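Local structure of uricase (Bacillus fastidiosus, 4R8X) at the interface of chains A and B. The protein catalyses the oxidation of urate by molecular oxygen to 5-hydroxyisourate, the first step of urate degradation towards (S)-allantoin. Sequence-based numbering; all coordinates share one arbitrary frame. Chains: chain A/B, Uricase.

The interface of chains A and B. Residues chain A 170-172, 233, 236; chain B 121, 135-138.
A:Ile172 and B:Phe136 pair edge to edge through their backbones as an antiparallel beta bridge, which continues through A:Leu171 and B:Arg137, so that strand 161-173 of one uricase subunit and strand 135-138 of the other run on as one sheet. This junction fits the tunnelling fold (T-fold) of the uricase family, in which antiparallel sheets of two subunits join into a barrel; the two-fold symmetry repeats it with the chains exchanged.

Backbone hydrogen bonds define the register. A:Ile172 N donates to B:Phe136 O at 2.9 Å, and B:Phe136 N returns a bond to A:Ile172 O at 3.0 Å, closing a reciprocal pair. Further along, B:Lys138 N reaches A:Gln170 O at 3.0 Å, with the donor 37° out of the carbonyl plane, a less regular geometry.

Apolar contacts on one face of the junction involve helix 225-238 of chain A. B:Val135 has CG1 anti to its backbone N (chi1 173°), which brings that methyl obliquely against the A:Phe236 ring, off its plane and 3.7 Å from CD2. CG2 lies further under the same face, and CG1 also touches A:Leu171 CB. An alanine here would remove both methyls and would probably leave a gap between strand 135-138 and the A:Phe236 ring, with A:Leu171 CB losing a neighbour. Nearby, B:Ile121 meets the same helix methyl to methyl, CD1 lying 3.6 Å from A:Ala233 CB. A:Leu171 sets CD2 against the B:Phe136-B:Arg137 peptide, 3.7 Å from B:Arg137 CA.

Across the other face, A:Ile172 CG2 sits 4.0 Å from B:Phe136 CB. A:Gln170 and B:Lys138 lie alongside, the amide oxygen OE1 of A:Gln170 3.9 Å from B:Lys138 CG.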
loop_
_atom_site.group_PDB
_atom_site.type_symbol
_atom_site.label_atom_id
_atom_site.label_comp_id
_atom_site.label_asym_id
_atom_site.label_seq_id
_atom_site.Cartn_x
_atom_site.Cartn_y
_atom_site.Cartn_z
ATOM N N GLN A 170 15.724 2.899 -6.876
ATOM C CA GLN A 170 16.094 1.797 -5.991
ATOM C C GLN A 170 17.135 0.923 -6.660
ATOM O O GLN A 170 16.858 0.273 -7.670
ATOM C CB GLN A 170 14.868 0.973 -5.585
ATOM C CG GLN A 170 13.809 1.777 -4.858
ATOM C CD GLN A 170 12.625 0.940 -4.375
ATOM O OE1 GLN A 170 12.675 -0.297 -4.331
ATOM N NE2 GLN A 170 11.555 1.618 -4.004
ATOM N N LEU A 171 18.340 0.928 -6.104
ATOM C CA LEU A 171 19.461 0.231 -6.718
ATOM C C LEU A 171 20.153 -0.640 -5.694
ATOM O O LEU A 171 20.276 -0.264 -4.534
ATOM C CB LEU A 171 20.479 1.226 -7.277
ATOM C CG LEU A 171 19.979 2.169 -8.372
ATOM C CD1 LEU A 171 21.058 3.168 -8.732
ATOM C CD2 LEU A 171 19.538 1.390 -9.602
ATOM N N ILE A 172 20.593 -1.811 -6.132
ATOM C CA ILE A 172 21.418 -2.673 -5.304
ATOM C C ILE A 172 22.791 -2.757 -5.939
ATOM O O ILE A 172 22.922 -2.817 -7.164
ATOM C CB ILE A 172 20.826 -4.102 -5.188
ATOM C CG1 ILE A 172 21.652 -4.952 -4.225
ATOM C CG2 ILE A 172 20.761 -4.793 -6.546
ATOM C CD1 ILE A 172 21.359 -4.695 -2.782
ATOM N N ALA A 233 23.406 6.250 -10.988
ATOM C CA ALA A 233 23.687 4.841 -11.221
ATOM C C ALA A 233 25.153 4.622 -11.604
ATOM O O ALA A 233 25.784 3.672 -11.139
ATOM C CB ALA A 233 22.769 4.291 -12.298
ATOM N N PHE A 236 27.352 5.093 -8.515
ATOM C CA PHE A 236 27.139 3.931 -7.642
ATOM C C PHE A 236 27.940 2.727 -8.155
ATOM O O PHE A 236 28.589 2.020 -7.381
ATOM C CB PHE A 236 25.647 3.599 -7.576
ATOM C CG PHE A 236 25.267 2.654 -6.466
ATOM C CD1 PHE A 236 25.964 2.630 -5.271
ATOM C CD2 PHE A 236 24.193 1.794 -6.626
ATOM C CE1 PHE A 236 25.595 1.770 -4.258
ATOM C CE2 PHE A 236 23.820 0.926 -5.620
ATOM C CZ PHE A 236 24.523 0.916 -4.432
ATOM N N ILE B 121 20.840 -2.310 -15.830
ATOM C CA ILE B 121 20.846 -0.875 -16.092
ATOM C C ILE B 121 22.089 -0.427 -16.858
ATOM O O ILE B 121 23.121 -1.113 -16.859
ATOM C CB ILE B 121 20.752 -0.048 -14.788
ATOM C CG1 ILE B 121 21.972 -0.324 -13.910
ATOM C CG2 ILE B 121 19.454 -0.355 -14.043
ATOM C CD1 ILE B 121 22.258 0.773 -12.907
ATOM N N VAL B 135 25.608 -3.294 -10.479
ATOM C CA VAL B 135 24.473 -2.565 -9.931
ATOM C C VAL B 135 23.222 -2.898 -10.722
ATOM O O VAL B 135 23.270 -2.978 -11.949
ATOM C CB VAL B 135 24.729 -1.037 -9.973
ATOM C CG1 VAL B 135 23.487 -0.253 -9.565
ATOM C CG2 VAL B 135 25.908 -0.670 -9.085
ATOM N N PHE B 136 22.114 -3.121 -10.017
ATOM C CA PHE B 136 20.851 -3.464 -10.665
ATOM C C PHE B 136 19.721 -2.640 -10.063
ATOM O O PHE B 136 19.784 -2.252 -8.895
ATOM C CB PHE B 136 20.570 -4.972 -10.530
ATOM C CG PHE B 136 21.646 -5.832 -11.126
ATOM C CD1 PHE B 136 21.659 -6.123 -12.485
ATOM C CD2 PHE B 136 22.665 -6.330 -10.329
ATOM C CE1 PHE B 136 22.666 -6.896 -13.037
ATOM C CE2 PHE B 136 23.681 -7.106 -10.878
ATOM C CZ PHE B 136 23.674 -7.394 -12.233
ATOM N N ARG B 137 18.704 -2.345 -10.866
ATOM C CA ARG B 137 17.525 -1.652 -10.354
ATOM C C ARG B 137 16.504 -2.643 -9.818
ATOM O O ARG B 137 16.158 -3.581 -10.518
ATOM C CB ARG B 137 16.860 -0.835 -11.463
ATOM C CG ARG B 137 15.501 -0.266 -11.074
ATOM C CD ARG B 137 14.931 0.690 -12.126
ATOM N NE ARG B 137 14.535 0.036 -13.369
ATOM C CZ ARG B 137 13.941 0.682 -14.368
ATOM N NH1 ARG B 137 13.707 1.983 -14.255
ATOM N NH2 ARG B 137 13.589 0.041 -15.474
ATOM N N LYS B 138 16.009 -2.434 -8.600
ATOM C CA LYS B 138 14.884 -3.226 -8.129
ATOM C C LYS B 138 13.647 -2.809 -8.901
ATOM O O LYS B 138 13.195 -1.666 -8.796
ATOM C CB LYS B 138 14.611 -3.012 -6.647
ATOM C CG LYS B 138 13.284 -3.616 -6.217
ATOM C CD LYS B 138 13.429 -5.101 -6.055
ATOM C CE LYS B 138 12.082 -5.832 -6.267
ATOM N NZ LYS B 138 10.924 -5.230 -5.547
#